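PDB 1TA9: glycerol dehydrogenase from Schizosaccharomyces pombe, which catalyses the NAD(+)-dependent oxidation of glycerol to dihydroxyacetone, a zinc-dependent reaction by which the yeast assimilates glycerol. Local coordinates for residues Val294-Ala297 / Asn298-Ser302; Ser421-Trp424 / Gln425-Gly429. All coordinates share one frame; numbering follows the deposited sequence.

Interaction 1: Val294-Ala297 / Asn298-Ser302; sequences VVEA and NTLMS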
# COMPACT_ATOMS: atom_id res chain seq x y z
N VAL B 294 29.58 9.03 2.76
CA VAL B 294 29.94 8.73 1.38
C VAL B 294 31.40 8.32 1.26
O VAL B 294 31.77 7.53 0.39
CB VAL B 294 29.61 9.93 0.46
CG1 VAL B 294 30.08 9.64 -0.97
CG2 VAL B 294 28.10 10.17 0.47
N VAL B 295 32.25 8.86 2.14
CA VAL B 295 33.65 8.45 2.10
C VAL B 295 33.66 6.96 2.46
O VAL B 295 34.38 6.17 1.85
CB VAL B 295 34.52 9.25 3.11
CG1 VAL B 295 35.89 8.59 3.24
CG2 VAL B 295 34.68 10.69 2.63
N GLU B 296 32.84 6.58 3.44
CA GLU B 296 32.78 5.17 3.82
C GLU B 296 32.19 4.34 2.68
O GLU B 296 32.67 3.25 2.39
CB GLU B 296 31.93 4.95 5.09
CG GLU B 296 31.99 3.49 5.55
CD GLU B 296 30.92 3.09 6.56
OE1 GLU B 296 30.60 1.89 6.60
OE2 GLU B 296 30.42 3.96 7.31
N ALA B 297 31.15 4.85 2.02
CA ALA B 297 30.53 4.12 0.92
C ALA B 297 31.50 3.95 -0.25
O ALA B 297 31.59 2.88 -0.85
CB ALA B 297 29.28 4.85 0.45
N ASN B 298 32.23 5.02 -0.57
CA ASN B 298 33.18 4.99 -1.67
C ASN B 298 34.38 4.10 -1.42
O ASN B 298 34.98 3.56 -2.35
CB ASN B 298 33.70 6.41 -1.96
CG ASN B 298 32.70 7.27 -2.70
OD1 ASN B 298 31.55 6.88 -2.90
ND2 ASN B 298 33.13 8.45 -3.12
N THR B 299 34.76 3.96 -0.15
CA THR B 299 35.94 3.19 0.21
C THR B 299 35.67 1.82 0.80
O THR B 299 35.96 0.80 0.18
CB THR B 299 36.81 4.00 1.19
OG1 THR B 299 36.81 5.38 0.79
CG2 THR B 299 38.25 3.49 1.17
N LEU B 300 35.12 1.78 2.01
CA LEU B 300 34.84 0.51 2.67
C LEU B 300 33.72 -0.31 2.03
O LEU B 300 33.94 -1.46 1.64
CB LEU B 300 34.51 0.74 4.15
CG LEU B 300 34.20 -0.50 5.00
CD1 LEU B 300 35.42 -1.40 5.10
CD2 LEU B 300 33.75 -0.06 6.38
N MET B 301 32.54 0.28 1.92
CA MET B 301 31.40 -0.45 1.35
C MET B 301 31.61 -0.88 -0.09
O MET B 301 31.45 -2.05 -0.44
CB MET B 301 30.13 0.39 1.46
CG MET B 301 29.71 0.71 2.89
SD MET B 301 28.23 1.72 2.90
CE MET B 301 28.76 3.17 3.87
N SER B 302 31.98 0.06 -0.95
CA SER B 302 32.20 -0.29 -2.34
C SER B 302 33.33 -1.31 -2.45
O SER B 302 33.25 -2.26 -3.24
CB SER B 302 32.53 0.97 -3.14
OG SER B 302 32.51 0.68 -4.53

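Interaction 2: Ser421-Trp424 / Gln425-Gly429; sequences SQKW and QEQTG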
# COMPACT_ATOMS: atom_id res chain seq x y z
N SER B 421 20.30 8.71 -22.78
CA SER B 421 20.64 9.86 -21.93
C SER B 421 20.24 11.17 -22.61
O SER B 421 19.70 12.07 -21.97
CB SER B 421 22.14 9.87 -21.63
OG SER B 421 22.51 8.78 -20.79
N GLN B 422 20.50 11.29 -23.91
CA GLN B 422 20.12 12.50 -24.62
C GLN B 422 18.61 12.70 -24.60
O GLN B 422 18.13 13.83 -24.51
CB GLN B 422 20.60 12.46 -26.07
CG GLN B 422 22.10 12.58 -26.22
CD GLN B 422 22.50 12.83 -27.65
OE1 GLN B 422 22.04 13.78 -28.28
NE2 GLN B 422 23.36 11.97 -28.19
N LYS B 423 17.85 11.61 -24.68
CA LYS B 423 16.39 11.72 -24.66
C LYS B 423 15.95 12.18 -23.27
O LYS B 423 15.08 13.05 -23.15
CB LYS B 423 15.74 10.38 -25.00
CG LYS B 423 14.21 10.44 -25.09
CD LYS B 423 13.74 11.33 -26.24
CE LYS B 423 12.23 11.26 -26.42
NZ LYS B 423 11.77 12.02 -27.62
N TRP B 424 16.54 11.61 -22.23
CA TRP B 424 16.20 11.98 -20.86
C TRP B 424 16.49 13.46 -20.62
O TRP B 424 15.68 14.17 -20.01
CB TRP B 424 16.99 11.13 -19.85
CG TRP B 424 16.80 11.59 -18.43
CD1 TRP B 424 15.74 11.33 -17.62
CD2 TRP B 424 17.66 12.47 -17.70
NE1 TRP B 424 15.88 12.00 -16.42
CE2 TRP B 424 17.05 12.71 -16.45
CE3 TRP B 424 18.89 13.09 -17.98
CZ2 TRP B 424 17.62 13.54 -15.48
CZ3 TRP B 424 19.46 13.92 -17.01
CH2 TRP B 424 18.82 14.14 -15.78
N GLN B 425 17.63 13.94 -21.11
CA GLN B 425 17.99 15.35 -20.94
C GLN B 425 16.93 16.24 -21.58
O GLN B 425 16.53 17.26 -21.01
CB GLN B 425 19.34 15.64 -21.58
CG GLN B 425 20.50 14.83 -21.04
CD GLN B 425 21.77 15.03 -21.84
OE1 GLN B 425 21.74 15.03 -23.07
NE2 GLN B 425 22.89 15.19 -21.15
N GLU B 426 16.48 15.85 -22.77
CA GLU B 426 15.47 16.60 -23.50
C GLU B 426 14.12 16.58 -22.80
O GLU B 426 13.49 17.62 -22.61
CB GLU B 426 15.30 16.02 -24.91
CG GLU B 426 14.07 16.53 -25.64
CD GLU B 426 13.63 15.59 -26.76
OE1 GLU B 426 14.27 15.59 -27.83
OE2 GLU B 426 12.64 14.85 -26.54
N GLN B 427 13.66 15.39 -22.43
CA GLN B 427 12.37 15.25 -21.76
C GLN B 427 12.28 16.07 -20.48
O GLN B 427 11.28 16.72 -20.21
CB GLN B 427 12.09 13.79 -21.39
CG GLN B 427 12.00 12.81 -22.54
CD GLN B 427 11.73 11.40 -22.03
OE1 GLN B 427 12.38 10.94 -21.09
NE2 GLN B 427 10.78 10.72 -22.65
N THR B 428 13.34 16.01 -19.68
CA THR B 428 13.38 16.71 -18.40
C THR B 428 13.88 18.15 -18.47
O THR B 428 13.77 18.89 -17.50
CB THR B 428 14.27 15.97 -17.40
OG1 THR B 428 15.63 15.98 -17.87
CG2 THR B 428 13.81 14.53 -17.23
N GLY B 429 14.46 18.53 -19.61
CA GLY B 429 14.98 19.88 -19.73
C GLY B 429 16.22 20.08 -18.89
O GLY B 429 16.57 21.21 -18.53

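Interaction 1: Val294-Ala297 / Asn298-Ser302
The carboxylate of Glu296 carries the methyl of Met301 over one face, Met301 CE standing 3.5 Å from Glu296 CD, and the amide of Asn298 carries both the carbonyl oxygen and a methyl of Val294 over one of its own. Val294 O is 3.2 Å from Asn298 CG, and Val294 CG1 lies 3.7 Å from Asn298 OD1. The two side chains run side by side, while the amide's NH2 end donates to Ala179 O. Glu296 and Met301 instead cross at about a right angle; a bend at the last torsion of Met301 (chi3 -124°) brings CE back against Glu296 and to 3.8 Å from Ala297 CB. The carboxylate oxygens leave the helix to meet a second subunit, with a salt bridge to its Arg64 and hydrogen bonds to the backbone N of its Ile258 and Ala259. With an alanine in place of Glu296, Arg64 of that subunit would probably lose this anionic mate and the Met301 methyl the flat surface it rests on. Helix 289-307 widens here into a pi-type turn: Met301 N reaches back five residues to Glu296 O (3.0 Å, 161°), as Ser302 N does to Ala297 O (2.8 Å). Where the wide turn begins, Val295 O accepts both the N and the OG1 of Thr299, the hydroxyl at 2.8 Å. The buried Glu296 carboxylate thus draws its charge partner and backbone donors from the second subunit, while Ser302 OG turns to the potassium-binding Asp182, probably also a substrate contact.

Interaction 2: Ser421-Trp424 / Gln425-Gly429
Thr428 lays its methyl over the five-membered ring of Trp424, a CH-pi contact with CG2 3.8 Å from the ring centroid and 29° off its normal. The tight part of the contact is the indole itself, buried against Asn356, Ser360 and Ala363 of helix 352-364 and meeting the ring of Trp430, with exposed Thr428 covering one face. Thr428 OG1 sits between the backbone N and the carbonyl carbon (chi1 64°), which turns the hydroxyl back to Trp424 O at 2.8 Å while CG2 faces the indole. Trp424 O also accepts Thr428 N (3.0 Å), the two donors arriving from opposite faces of its plane. Nearby, Gln425 CG packs 3.0 Å from Ser421 O. The flank of Glu426 and Gln427 is exposed, though a third subunit packs on parts of it, its Leu280 on Lys423, Leu276 on Gln427 and Pro450 on Gln422 and Glu426. There Lys423 NZ forms a salt bridge with Glu426 OE2 at 3.2 Å, meeting the oxygen on its syn side, and Gln427 crosses the lysine chain at about a right angle. Gly429, with positive phi, then leaves the helix. One threonine thus serves both the carbonyl and the ring of Trp424, while opposite charges pair on the other flank.

Both contacts are local, interaction 1 within helix 289-307 and interaction 2 at the C-terminal end of helix 407-428, and they do not touch: their centres are about 30 Å apart. Interaction 1 lies wholly buried near the middle of the chain, beside strands 71-75 and 210-214 and close to the residues that hold the potassium ion. Interaction 2 is peripheral, far from these sites, and only partly buried. In each a threonine hydroxyl doubles the bonding of a carbonyl one turn earlier. The charges differ with place: the buried glutamate pairs across a subunit boundary, whereas the lysine and glutamate of 421-429 pair along their own helix.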